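Local structure of cupin 2, conserved barrel domain protein (Novosphingobium aromaticivorans DSM 12444, 3ES1) at residues Pro13-Val18 with Lys30-Thr35; Ser46-Trp51 with Asp65-Glu70; Tyr102-Glu107 with Ala148-Glu153. The protein is of unknown function but carries a cupin domain with a cupin-like fold and forms an assembly of two copies. One frame throughout, in Å; residues are numbered along the deposited sequence.

Contact 1 of 3, residues Pro13-Val18 with Lys30-Thr35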
ATOM      1  N   PRO A  13      13.371  -7.015 -10.722  1.00 18.11           N
ATOM      2  CA  PRO A  13      13.640  -6.070  -9.632  1.00 18.02           C
ATOM      3  C   PRO A  13      12.575  -5.009  -9.612  1.00 18.26           C
ATOM      4  O   PRO A  13      11.797  -4.851 -10.549  1.00 19.60           O
ATOM      5  CB  PRO A  13      14.999  -5.458  -9.986  1.00 17.05           C
ATOM      6  CG  PRO A  13      15.157  -5.654 -11.479  1.00 19.19           C
ATOM      7  CD  PRO A  13      14.345  -6.907 -11.824  1.00 16.96           C
ATOM      8  N   VAL A  14      12.571  -4.259  -8.531  1.00 18.34           N
ATOM      9  CA  VAL A  14      11.530  -3.264  -8.269  1.00 18.33           C
ATOM     10  C   VAL A  14      12.045  -1.818  -8.430  1.00 17.67           C
ATOM     11  O   VAL A  14      13.004  -1.423  -7.821  1.00 17.89           O
ATOM     12  CB  VAL A  14      10.992  -3.465  -6.831  1.00 18.73           C
ATOM     13  CG1 VAL A  14       9.912  -2.399  -6.470  1.00 18.41           C
ATOM     14  CG2 VAL A  14      10.499  -4.927  -6.618  1.00 17.05           C
ATOM     15  N   GLN A  15      11.378  -1.063  -9.287  1.00 17.67           N
ATOM     16  CA  GLN A  15      11.600   0.385  -9.430  1.00 17.30           C
ATOM     17  C   GLN A  15      10.934   1.128  -8.295  1.00 17.67           C
ATOM     18  O   GLN A  15       9.742   0.934  -8.014  1.00 18.42           O
ATOM     19  CB  GLN A  15      11.018   0.880 -10.786  1.00 17.62           C
ATOM     20  CG  GLN A  15      11.140   2.389 -11.055  1.00 19.67           C
ATOM     21  CD  GLN A  15      10.331   2.810 -12.250  1.00 16.79           C
ATOM     22  OE1 GLN A  15       9.395   2.087 -12.678  1.00 17.33           O
ATOM     23  NE2 GLN A  15      10.638   3.997 -12.783  1.00 18.28           N
ATOM     24  N   ARG A  16      11.719   2.004  -7.674  1.00 17.55           N
ATOM     25  CA  ARG A  16      11.272   2.917  -6.626  1.00 18.31           C
ATOM     26  C   ARG A  16      11.534   4.366  -7.056  1.00 17.26           C
ATOM     27  O   ARG A  16      12.653   4.725  -7.439  1.00 16.76           O
ATOM     28  CB  ARG A  16      11.991   2.620  -5.301  1.00 17.76           C
ATOM     29  CG  ARG A  16      11.551   3.538  -4.115  1.00 19.91           C
ATOM     30  CD  ARG A  16      12.338   3.228  -2.845  1.00 20.21           C
ATOM     31  NE  ARG A  16      13.639   3.855  -2.857  1.00 21.03           N
ATOM     32  CZ  ARG A  16      14.333   4.201  -1.787  1.00 21.84           C
ATOM     33  NH1 ARG A  16      13.862   3.979  -0.573  1.00 19.61           N
ATOM     34  NH2 ARG A  16      15.498   4.787  -1.950  1.00 23.87           N
ATOM     35  N   VAL A  17      10.489   5.165  -7.010  1.00 17.40           N
ATOM     36  CA  VAL A  17      10.580   6.583  -7.337  1.00 17.51           C
ATOM     37  C   VAL A  17      10.139   7.373  -6.147  1.00 17.37           C
ATOM     38  O   VAL A  17       9.007   7.237  -5.694  1.00 19.79           O
ATOM     39  CB  VAL A  17       9.715   6.967  -8.584  1.00 18.82           C
ATOM     40  CG1 VAL A  17       9.692   8.508  -8.770  1.00 16.90           C
ATOM     41  CG2 VAL A  17      10.194   6.222  -9.877  1.00 18.10           C
ATOM     42  N   VAL A  18      11.006   8.240  -5.661  1.00 17.46           N
ATOM     43  CA  VAL A  18      10.712   9.053  -4.451  1.00 16.86           C
ATOM     44  C   VAL A  18      10.697  10.529  -4.756  1.00 16.66           C
ATOM     45  O   VAL A  18      11.639  11.056  -5.333  1.00 17.01           O
ATOM     46  CB  VAL A  18      11.748   8.822  -3.340  1.00 17.35           C
ATOM     47  CG1 VAL A  18      11.377   9.639  -2.054  1.00 16.29           C
ATOM     48  CG2 VAL A  18      11.910   7.321  -3.040  1.00 15.84           C
ATOM     49  N   LYS A  30      13.355  13.000  -6.038  1.00 20.37           N
ATOM     50  CA  LYS A  30      14.370  12.924  -4.979  1.00 21.68           C
ATOM     51  C   LYS A  30      15.349  11.794  -5.266  1.00 21.63           C
ATOM     52  O   LYS A  30      16.549  11.963  -5.138  1.00 21.30           O
ATOM     53  CB  LYS A  30      13.704  12.744  -3.614  1.00 22.68           C
ATOM     54  CG  LYS A  30      14.663  12.767  -2.412  1.00 27.74           C
ATOM     55  CD  LYS A  30      13.974  12.645  -1.053  1.00 31.10           C
ATOM     56  CE  LYS A  30      14.980  12.199   0.023  1.00 33.21           C
ATOM     57  NZ  LYS A  30      15.571  13.332   0.815  1.00 31.38           N
ATOM     58  N   SER A  31      14.814  10.650  -5.679  1.00 21.20           N
ATOM     59  CA  SER A  31      15.610   9.497  -6.039  1.00 21.34           C
ATOM     60  C   SER A  31      14.826   8.485  -6.864  1.00 21.41           C
ATOM     61  O   SER A  31      13.575   8.425  -6.836  1.00 22.35           O
ATOM     62  CB  SER A  31      16.154   8.793  -4.793  1.00 22.10           C
ATOM     63  OG  SER A  31      15.106   8.193  -4.063  1.00 23.05           O
ATOM     64  N   GLU A  32      15.584   7.703  -7.604  1.00 20.70           N
ATOM     65  CA  GLU A  32      15.034   6.574  -8.360  1.00 20.73           C
ATOM     66  C   GLU A  32      16.025   5.443  -8.416  1.00 20.41           C
ATOM     67  O   GLU A  32      17.223   5.667  -8.593  1.00 20.37           O
ATOM     68  CB  GLU A  32      14.666   7.009  -9.766  1.00 20.55           C
ATOM     69  CG  GLU A  32      14.117   5.900 -10.685  1.00 19.84           C
ATOM     70  CD  GLU A  32      13.764   6.397 -12.083  1.00 20.69           C
ATOM     71  OE1 GLU A  32      14.152   7.524 -12.464  1.00 23.47           O
ATOM     72  OE2 GLU A  32      13.150   5.619 -12.845  1.00 20.58           O
ATOM     73  N   ASP A  33      15.526   4.234  -8.240  1.00 19.37           N
ATOM     74  CA  ASP A  33      16.387   3.045  -8.244  1.00 18.97           C
ATOM     75  C   ASP A  33      15.607   1.847  -8.691  1.00 19.15           C
ATOM     76  O   ASP A  33      14.412   1.807  -8.534  1.00 16.94           O
ATOM     77  CB  ASP A  33      17.009   2.746  -6.865  1.00 19.25           C
ATOM     78  CG  ASP A  33      15.986   2.462  -5.781  1.00 21.04           C
ATOM     79  OD1 ASP A  33      15.544   3.414  -5.128  1.00 24.03           O
ATOM     80  OD2 ASP A  33      15.641   1.281  -5.552  1.00 25.61           O
ATOM     81  N   VAL A  34      16.327   0.857  -9.223  1.00 18.37           N
ATOM     82  CA  VAL A  34      15.729  -0.433  -9.569  1.00 18.58           C
ATOM     83  C   VAL A  34      16.545  -1.485  -8.833  1.00 19.46           C
ATOM     84  O   VAL A  34      17.732  -1.648  -9.114  1.00 19.13           O
ATOM     85  CB  VAL A  34      15.771  -0.694 -11.111  1.00 17.78           C
ATOM     86  CG1 VAL A  34      15.323  -2.122 -11.473  1.00 18.17           C
ATOM     87  CG2 VAL A  34      14.943   0.374 -11.860  1.00 20.28           C
ATOM     88  N   THR A  35      15.888  -2.184  -7.901  1.00 19.84           N
ATOM     89  CA  THR A  35      16.541  -3.041  -6.903  1.00 19.39           C
ATOM     90  C   THR A  35      15.846  -4.411  -6.743  1.00 20.00           C
ATOM     91  O   THR A  35      14.633  -4.478  -6.646  1.00 18.55           O
ATOM     92  CB  THR A  35      16.509  -2.345  -5.519  1.00 19.86           C
ATOM     93  OG1 THR A  35      17.102  -1.051  -5.649  1.00 22.40           O
ATOM     94  CG2 THR A  35      17.332  -3.097  -4.491  1.00 19.53           C
TER
HETATM   95  O   HOH W   1      13.690  -0.342  -5.423  1.00 18.93           O
HETATM   96  O   HOH W   2      14.374   5.599  -5.388  1.00 26.51           O
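R16 and D33 form the polar centre of this strand pair. R16 NE gives a bond of 3.0 Å to the syn lone pair of D33 OD1, and the two make a salt bridge. The guanidinium and carboxylate planes stand 65° apart. CG of D33 sits between the backbone N and the carbonyl carbon (chi1 61°), and from there OD1 can meet NE. R16 NH1 bonds V50 O and also meets D65. D33 OD2 takes a bond of 2.8 Å from T35 OG1. An alanine at D33 would probably leave R16 NE and the T35 hydroxyl without their carboxylate partner. The tight part is V14, R16 and V18, buried against strand 45-53. Here V18 CG2 lies 3.9 Å above the guanidinium plane of R16. On the other face, Q15 NE2 reaches E32 OE2 at 3.0 Å. Q15 also bonds R123 of the second subunit, and E32 pairs with R120 of that subunit. The second strand is more open: S31 and E32 are partly exposed, and K30 reaches out to E63. One water bridges V14 O and D33 OD2; another joins R16 O, S31 OG and D33 OD1. V18 O accepts from both K30 N (2.7 Å) and S31 N (3.2 Å). This is a classic beta bulge in an antiparallel hairpin, whose first strand also pairs in parallel with a strand of the second subunit.

Contact 2 of 3, residues Ser46-Trp51 with Asp65-Glu70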
ATOM      1  N   SER A  46      11.913 -14.011  -0.589  1.00 18.56           N
ATOM      2  CA  SER A  46      12.899 -13.036  -1.068  1.00 18.82           C
ATOM      3  C   SER A  46      12.198 -11.670  -0.908  1.00 18.61           C
ATOM      4  O   SER A  46      11.055 -11.499  -1.323  1.00 18.49           O
ATOM      5  CB  SER A  46      13.226 -13.382  -2.508  1.00 18.84           C
ATOM      6  OG  SER A  46      14.228 -12.570  -3.043  1.00 23.75           O
ATOM      7  N   PHE A  47      12.846 -10.729  -0.246  1.00 19.05           N
ATOM      8  CA  PHE A  47      12.173  -9.472   0.129  1.00 17.86           C
ATOM      9  C   PHE A  47      12.930  -8.182  -0.206  1.00 17.72           C
ATOM     10  O   PHE A  47      14.128  -8.182  -0.453  1.00 16.16           O
ATOM     11  CB  PHE A  47      11.795  -9.502   1.625  1.00 17.87           C
ATOM     12  CG  PHE A  47      12.836  -8.929   2.535  1.00 19.63           C
ATOM     13  CD1 PHE A  47      14.049  -9.559   2.729  1.00 19.35           C
ATOM     14  CD2 PHE A  47      12.593  -7.757   3.199  1.00 19.04           C
ATOM     15  CE1 PHE A  47      15.001  -8.986   3.553  1.00 20.87           C
ATOM     16  CE2 PHE A  47      13.532  -7.195   4.014  1.00 20.39           C
ATOM     17  CZ  PHE A  47      14.716  -7.803   4.215  1.00 18.82           C
ATOM     18  N   LEU A  48      12.163  -7.069  -0.226  1.00 15.89           N
ATOM     19  CA  LEU A  48      12.730  -5.730  -0.358  1.00 15.80           C
ATOM     20  C   LEU A  48      11.984  -4.721   0.435  1.00 15.67           C
ATOM     21  O   LEU A  48      10.800  -4.509   0.187  1.00 17.50           O
ATOM     22  CB  LEU A  48      12.756  -5.285  -1.835  1.00 16.06           C
ATOM     23  CG  LEU A  48      13.262  -3.899  -2.261  1.00 15.79           C
ATOM     24  CD1 LEU A  48      14.776  -3.716  -1.967  1.00 15.74           C
ATOM     25  CD2 LEU A  48      12.969  -3.602  -3.752  1.00 16.36           C
ATOM     26  N   LEU A  49      12.688  -4.071   1.372  1.00 16.20           N
ATOM     27  CA  LEU A  49      12.168  -2.852   2.050  1.00 16.78           C
ATOM     28  C   LEU A  49      12.132  -1.690   1.082  1.00 15.55           C
ATOM     29  O   LEU A  49      13.099  -1.422   0.380  1.00 16.10           O
ATOM     30  CB  LEU A  49      13.040  -2.515   3.263  1.00 16.36           C
ATOM     31  CG  LEU A  49      12.637  -1.336   4.107  1.00 16.86           C
ATOM     32  CD1 LEU A  49      11.190  -1.471   4.558  1.00 17.02           C
ATOM     33  CD2 LEU A  49      13.616  -1.146   5.234  1.00 15.33           C
ATOM     34  N   VAL A  50      11.010  -0.988   1.043  1.00 17.02           N
ATOM     35  CA  VAL A  50      10.862   0.116   0.114  1.00 16.81           C
ATOM     36  C   VAL A  50      10.910   1.476   0.813  1.00 17.43           C
ATOM     37  O   VAL A  50      11.615   2.357   0.372  1.00 18.26           O
ATOM     38  CB  VAL A  50       9.596  -0.077  -0.755  1.00 17.49           C
ATOM     39  CG1 VAL A  50       9.313   1.160  -1.561  1.00 15.98           C
ATOM     40  CG2 VAL A  50       9.858  -1.311  -1.707  1.00 15.55           C
ATOM     41  N   TRP A  51      10.166   1.598   1.901  1.00 16.55           N
ATOM     42  CA  TRP A  51      10.074   2.833   2.689  1.00 16.82           C
ATOM     43  C   TRP A  51       9.555   2.539   4.088  1.00 17.02           C
ATOM     44  O   TRP A  51       8.889   1.518   4.327  1.00 16.94           O
ATOM     45  CB  TRP A  51       9.143   3.874   1.988  1.00 16.12           C
ATOM     46  CG  TRP A  51       9.391   5.321   2.393  1.00 14.91           C
ATOM     47  CD1 TRP A  51       8.711   6.033   3.315  1.00 16.36           C
ATOM     48  CD2 TRP A  51      10.445   6.178   1.931  1.00 17.14           C
ATOM     49  NE1 TRP A  51       9.252   7.279   3.466  1.00 16.78           N
ATOM     50  CE2 TRP A  51      10.315   7.405   2.616  1.00 16.92           C
ATOM     51  CE3 TRP A  51      11.492   6.025   1.013  1.00 15.91           C
ATOM     52  CZ2 TRP A  51      11.200   8.474   2.406  1.00 18.92           C
ATOM     53  CZ3 TRP A  51      12.326   7.058   0.790  1.00 17.38           C
ATOM     54  CH2 TRP A  51      12.194   8.278   1.486  1.00 16.42           C
ATOM     55  N   ASP A  65      16.012   8.734   3.971  1.00 18.96           N
ATOM     56  CA  ASP A  65      15.621   7.572   3.154  1.00 19.95           C
ATOM     57  C   ASP A  65      15.023   6.488   4.045  1.00 20.28           C
ATOM     58  O   ASP A  65      15.667   5.987   4.961  1.00 19.09           O
ATOM     59  CB  ASP A  65      16.789   7.005   2.339  1.00 20.02           C
ATOM     60  CG  ASP A  65      16.352   5.953   1.369  1.00 20.96           C
ATOM     61  OD1 ASP A  65      15.346   5.253   1.599  1.00 22.15           O
ATOM     62  OD2 ASP A  65      17.018   5.771   0.360  1.00 23.54           O
ATOM     63  N   GLY A  66      13.754   6.189   3.780  1.00 19.90           N
ATOM     64  CA  GLY A  66      12.978   5.287   4.579  1.00 21.24           C
ATOM     65  C   GLY A  66      13.533   3.874   4.587  1.00 23.18           C
ATOM     66  O   GLY A  66      13.262   3.089   5.496  1.00 24.06           O
ATOM     67  N   ARG A  67      14.371   3.588   3.599  1.00 23.26           N
ATOM     68  CA  ARG A  67      14.949   2.263   3.436  1.00 24.54           C
ATOM     69  C   ARG A  67      16.181   2.141   4.351  1.00 25.37           C
ATOM     70  O   ARG A  67      16.642   1.063   4.661  1.00 25.25           O
ATOM     71  CB  ARG A  67      15.300   2.032   1.952  1.00 24.00           C
ATOM     72  CG  ARG A  67      16.034   0.831   1.648  1.00 25.12           C
ATOM     73  CD  ARG A  67      16.281   0.730   0.126  1.00 24.85           C
ATOM     74  NE  ARG A  67      15.164   0.163  -0.617  1.00 26.89           N
ATOM     75  CZ  ARG A  67      14.941   0.324  -1.925  1.00 26.42           C
ATOM     76  NH1 ARG A  67      15.768   1.021  -2.677  1.00 25.19           N
ATOM     77  NH2 ARG A  67      13.884  -0.226  -2.493  1.00 24.95           N
ATOM     78  N   GLN A  68      16.644   3.278   4.846  1.00 26.87           N
ATOM     79  CA  GLN A  68      17.883   3.332   5.604  1.00 28.33           C
ATOM     80  C   GLN A  68      17.672   3.961   6.958  1.00 29.52           C
ATOM     81  O   GLN A  68      18.573   4.571   7.506  1.00 32.01           O
ATOM     82  CB  GLN A  68      18.946   4.151   4.856  1.00 29.58           C
ATOM     83  CG  GLN A  68      19.273   3.673   3.460  1.00 31.23           C
ATOM     84  CD  GLN A  68      19.922   2.292   3.441  1.00 34.94           C
ATOM     85  OE1 GLN A  68      20.544   1.860   4.428  1.00 39.55           O
ATOM     86  NE2 GLN A  68      19.798   1.598   2.315  1.00 35.18           N
ATOM     87  N   ARG A  69      16.475   3.868   7.478  1.00 29.83           N
ATOM     88  CA  ARG A  69      16.146   4.473   8.756  1.00 30.14           C
ATOM     89  C   ARG A  69      16.540   3.562   9.905  1.00 32.17           C
ATOM     90  O   ARG A  69      16.259   2.357   9.899  1.00 32.30           O
ATOM     91  CB  ARG A  69      14.641   4.782   8.783  1.00 30.24           C
ATOM     92  CG  ARG A  69      14.122   5.448  10.012  1.00 28.28           C
ATOM     93  CD  ARG A  69      12.587   5.602   9.964  1.00 24.85           C
ATOM     94  NE  ARG A  69      12.064   6.165   8.729  1.00 22.36           N
ATOM     95  CZ  ARG A  69      12.100   7.455   8.440  1.00 23.64           C
ATOM     96  NH1 ARG A  69      12.711   8.291   9.279  1.00 23.32           N
ATOM     97  NH2 ARG A  69      11.556   7.921   7.326  1.00 22.79           N
ATOM     98  N   GLU A  70      17.213   4.161  10.879  1.00 33.33           N
ATOM     99  CA  GLU A  70      17.536   3.497  12.147  1.00 34.95           C
ATOM    100  C   GLU A  70      16.281   2.966  12.804  1.00 35.33           C
ATOM    101  O   GLU A  70      15.213   3.563  12.761  1.00 36.16           O
ATOM    102  CB  GLU A  70      18.249   4.456  13.110  1.00 34.36           C
TER
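R67 reaches back from the loop to grip the backbone carbonyl of L49. Its CB lies 4.0 Å from V50 O. CG is anti to the backbone N (chi1 173°), and both CG and CD run past L49 O. The chain bends at chi3, and NE gives L49 O a nearly straight bond of 2.8 Å. NH2 bonds the same oxygen at 3.2 Å with a more bent N-H. L49 O lies in the guanidinium plane, and R67 grips this one atom side-on with NE and NH2. NH2 also packs against L48 CD1 at 3.6 Å. The remaining nitrogen, NH1, forms a salt bridge with D33 OD2. Within the loop, D65 forms an Asx turn, its OD1 accepting from R67 N at 2.8 Å. The turn lies beside strand 45-53 of the large antiparallel sheet of this cupin-like fold. Its backbone rests on a face of W51. G66 CA sits over the six-membered ring, 3.8 Å from the centroid and 14° off the normal, as a CH-pi contact. G66 N lies over the same face, 3.4 Å from W51 CZ3. A CB on G66 would run into the ring. D65 OD1 comes within 3.6 Å of W51 CZ3. The indole packs further on V18 of the same chain and on V129 of the second subunit.

Contact 3 of 3, residues Tyr102-Glu107 with Ala148-Glu153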
ATOM      1  N   TYR A 102      -2.136  -3.428   4.691  1.00 16.79           N
ATOM      2  CA  TYR A 102      -2.745  -3.562   3.385  1.00 17.30           C
ATOM      3  C   TYR A 102      -1.783  -4.393   2.537  1.00 17.36           C
ATOM      4  O   TYR A 102      -0.643  -4.007   2.301  1.00 18.87           O
ATOM      5  CB  TYR A 102      -3.001  -2.201   2.720  1.00 16.15           C
ATOM      6  CG  TYR A 102      -3.790  -1.250   3.541  1.00 16.28           C
ATOM      7  CD1 TYR A 102      -4.930  -1.685   4.260  1.00 16.62           C
ATOM      8  CD2 TYR A 102      -3.427   0.111   3.631  1.00 18.37           C
ATOM      9  CE1 TYR A 102      -5.678  -0.779   5.032  1.00 19.15           C
ATOM     10  CE2 TYR A 102      -4.186   1.014   4.415  1.00 19.48           C
ATOM     11  CZ  TYR A 102      -5.331   0.564   5.087  1.00 18.20           C
ATOM     12  OH  TYR A 102      -6.067   1.460   5.857  1.00 17.09           O
ATOM     13  N   GLY A 103      -2.254  -5.532   2.079  1.00 17.82           N
ATOM     14  CA  GLY A 103      -1.439  -6.384   1.211  1.00 18.31           C
ATOM     15  C   GLY A 103      -2.026  -6.441  -0.174  1.00 18.40           C
ATOM     16  O   GLY A 103      -3.221  -6.667  -0.333  1.00 19.27           O
ATOM     17  N   ILE A 104      -1.164  -6.270  -1.182  1.00 17.87           N
ATOM     18  CA  ILE A 104      -1.601  -6.309  -2.584  1.00 17.59           C
ATOM     19  C   ILE A 104      -0.847  -7.358  -3.347  1.00 17.41           C
ATOM     20  O   ILE A 104       0.399  -7.328  -3.447  1.00 15.92           O
ATOM     21  CB  ILE A 104      -1.501  -4.903  -3.298  1.00 17.00           C
ATOM     22  CG1 ILE A 104      -2.206  -3.805  -2.449  1.00 19.09           C
ATOM     23  CG2 ILE A 104      -2.196  -4.929  -4.657  1.00 17.87           C
ATOM     24  CD1 ILE A 104      -1.269  -3.041  -1.514  1.00 20.50           C
ATOM     25  N   VAL A 105      -1.599  -8.290  -3.899  1.00 17.23           N
ATOM     26  CA  VAL A 105      -0.971  -9.403  -4.635  1.00 17.60           C
ATOM     27  C   VAL A 105      -0.581  -8.922  -6.044  1.00 17.71           C
ATOM     28  O   VAL A 105      -1.456  -8.688  -6.903  1.00 17.46           O
ATOM     29  CB  VAL A 105      -1.847 -10.697  -4.657  1.00 17.83           C
ATOM     30  CG1 VAL A 105      -1.067 -11.864  -5.256  1.00 16.89           C
ATOM     31  CG2 VAL A 105      -2.371 -11.076  -3.257  1.00 17.31           C
ATOM     32  N   LEU A 106       0.729  -8.838  -6.315  1.00 17.40           N
ATOM     33  CA  LEU A 106       1.172  -8.229  -7.568  1.00 18.40           C
ATOM     34  C   LEU A 106       1.275  -9.255  -8.680  1.00 18.98           C
ATOM     35  O   LEU A 106       1.046  -8.989  -9.879  1.00 18.40           O
ATOM     36  CB  LEU A 106       2.528  -7.497  -7.394  1.00 18.55           C
ATOM     37  CG  LEU A 106       2.620  -6.384  -6.294  1.00 19.83           C
ATOM     38  CD1 LEU A 106       3.914  -5.610  -6.437  1.00 19.49           C
ATOM     39  CD2 LEU A 106       1.431  -5.457  -6.305  1.00 20.13           C
ATOM     40  N   GLU A 107       1.673 -10.430  -8.255  1.00 19.42           N
ATOM     41  CA  GLU A 107       1.994 -11.555  -9.157  1.00 19.50           C
ATOM     42  C   GLU A 107       1.776 -12.875  -8.434  1.00 19.44           C
ATOM     43  O   GLU A 107       2.201 -13.054  -7.307  1.00 18.99           O
ATOM     44  CB  GLU A 107       3.451 -11.471  -9.612  1.00 20.52           C
ATOM     45  CG  GLU A 107       4.011 -12.727 -10.190  1.00 22.69           C
ATOM     46  CD  GLU A 107       3.488 -13.098 -11.582  1.00 29.10           C
ATOM     47  OE1 GLU A 107       2.919 -12.221 -12.287  1.00 29.39           O
ATOM     48  OE2 GLU A 107       3.666 -14.290 -11.963  1.00 29.78           O
ATOM     49  N   ALA A 148       2.955  -6.798  -2.184  1.00 17.93           N
ATOM     50  CA  ALA A 148       3.346  -5.508  -1.576  1.00 18.31           C
ATOM     51  C   ALA A 148       2.564  -5.355  -0.290  1.00 17.60           C
ATOM     52  O   ALA A 148       1.305  -5.426  -0.284  1.00 17.82           O
ATOM     53  CB  ALA A 148       3.011  -4.321  -2.539  1.00 18.02           C
ATOM     54  N   PHE A 149       3.302  -5.122   0.787  1.00 16.72           N
ATOM     55  CA  PHE A 149       2.719  -4.946   2.104  1.00 17.29           C
ATOM     56  C   PHE A 149       2.991  -3.563   2.664  1.00 17.69           C
ATOM     57  O   PHE A 149       4.137  -3.100   2.739  1.00 18.46           O
ATOM     58  CB  PHE A 149       3.293  -5.951   3.112  1.00 17.62           C
ATOM     59  CG  PHE A 149       2.832  -7.350   2.925  1.00 18.31           C
ATOM     60  CD1 PHE A 149       1.527  -7.708   3.197  1.00 17.80           C
ATOM     61  CD2 PHE A 149       3.709  -8.320   2.501  1.00 18.32           C
ATOM     62  CE1 PHE A 149       1.099  -9.028   3.029  1.00 18.89           C
ATOM     63  CE2 PHE A 149       3.287  -9.663   2.355  1.00 20.48           C
ATOM     64  CZ  PHE A 149       1.998 -10.012   2.609  1.00 19.37           C
ATOM     65  N   ILE A 150       1.911  -2.943   3.116  1.00 17.37           N
ATOM     66  CA  ILE A 150       1.962  -1.700   3.862  1.00 16.97           C
ATOM     67  C   ILE A 150       1.452  -1.904   5.293  1.00 17.75           C
ATOM     68  O   ILE A 150       0.297  -2.228   5.517  1.00 18.11           O
ATOM     69  CB  ILE A 150       1.150  -0.578   3.180  1.00 15.48           C
ATOM     70  CG1 ILE A 150       1.633  -0.305   1.741  1.00 15.29           C
ATOM     71  CG2 ILE A 150       1.249   0.749   3.989  1.00 15.75           C
ATOM     72  CD1 ILE A 150       1.133  -1.275   0.641  1.00 15.64           C
ATOM     73  N   LEU A 151       2.327  -1.673   6.262  1.00 17.82           N
ATOM     74  CA  LEU A 151       1.999  -1.926   7.648  1.00 17.78           C
ATOM     75  C   LEU A 151       1.930  -0.609   8.393  1.00 18.62           C
ATOM     76  O   LEU A 151       2.855   0.173   8.380  1.00 18.96           O
ATOM     77  CB  LEU A 151       3.016  -2.911   8.313  1.00 17.39           C
ATOM     78  CG  LEU A 151       3.211  -4.288   7.626  1.00 18.35           C
ATOM     79  CD1 LEU A 151       4.322  -4.263   6.531  1.00 16.71           C
ATOM     80  CD2 LEU A 151       3.510  -5.405   8.647  1.00 18.57           C
ATOM     81  N   ILE A 152       0.805  -0.393   9.061  1.00 19.58           N
ATOM     82  CA  ILE A 152       0.551   0.858   9.764  1.00 18.63           C
ATOM     83  C   ILE A 152       0.264   0.568  11.234  1.00 19.48           C
ATOM     84  O   ILE A 152      -0.586  -0.251  11.570  1.00 18.57           O
ATOM     85  CB  ILE A 152      -0.652   1.624   9.133  1.00 19.14           C
ATOM     86  CG1 ILE A 152      -0.384   2.020   7.674  1.00 19.16           C
ATOM     87  CG2 ILE A 152      -0.989   2.899   9.944  1.00 17.81           C
ATOM     88  CD1 ILE A 152      -1.649   2.384   6.889  1.00 21.05           C
ATOM     89  N   GLU A 153       1.088   1.185  12.091  1.00 19.66           N
ATOM     90  CA  GLU A 153       0.953   1.145  13.541  1.00 18.82           C
ATOM     91  C   GLU A 153      -0.503   1.139  14.022  1.00 19.08           C
ATOM     92  O   GLU A 153      -1.332   1.906  13.537  1.00 18.37           O
ATOM     93  CB  GLU A 153       1.726   2.351  14.135  1.00 19.51           C
ATOM     94  CG  GLU A 153       1.670   2.422  15.635  1.00 20.78           C
ATOM     95  CD  GLU A 153       2.360   3.652  16.220  1.00 23.17           C
ATOM     96  OE1 GLU A 153       3.088   4.383  15.485  1.00 22.44           O
ATOM     97  OE2 GLU A 153       2.133   3.890  17.427  1.00 19.73           O
TER
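Y102 and I150, and I104 and A148, are antiparallel hydrogen-bonded pairs, with strand axes 4.7 Å apart at closest and directions 176° apart. Four backbone bonds join them, the first from Y102 N to I150 O at 2.8 Å. Their strands, 99-107 and 145-153, are neighbours in the large antiparallel sheet, and the pair belongs to the cupin domain. Between them lies the non-hydrogen-bonded pair of G103 and F149. The ring of F149 brings CD1 to 3.8 Å from G103 CA. A CB on G103 would point to this face and run into F149 CE1. F149 also meets the ring of W137 and packs on V84. The other face carries Y102, I104, A148 and I150. I104 CD1 touches I150 CD1 at 3.7 Å, the two chains crossing at a slant. Y102 has CG anti to its carbonyl carbon (chi1 -54°), and the ring extends from there until CE2 meets I152 CD1 at 3.8 Å. The tyrosine OH bonds S79 of the second subunit. L106 CD1 closes the other end, 4.2 Å from A148 CB. L106 and E107 both face R146, a classic beta bulge. I150 and L106 each pack on their own counterpart in the second subunit. Across this pair the side chains meet through carbon alone, and the hydrogen bonds are all backbone. The chemistry implies a buried apolar layer that serves both the sheet and the subunit interface.

All three contacts reach the same seven-stranded antiparallel sheet, contact 2 through strand 45-53 alone, and all touch the second subunit. Contact 3 is the core one, centred about 5 Å from the chain's centre, and it is apolar. Contact 1 lies at the sheet's outer hairpin, its centre about 16 Å from that of the chain, and is partly buried and rich in charge. Contact 2 sits between these and joins a strand to a loop rather than two strands. Contacts 1 and 2 touch directly, and two salt bridges between them tie their charges into one network. Contact 3 stays about 7 Å from either at the nearest atoms.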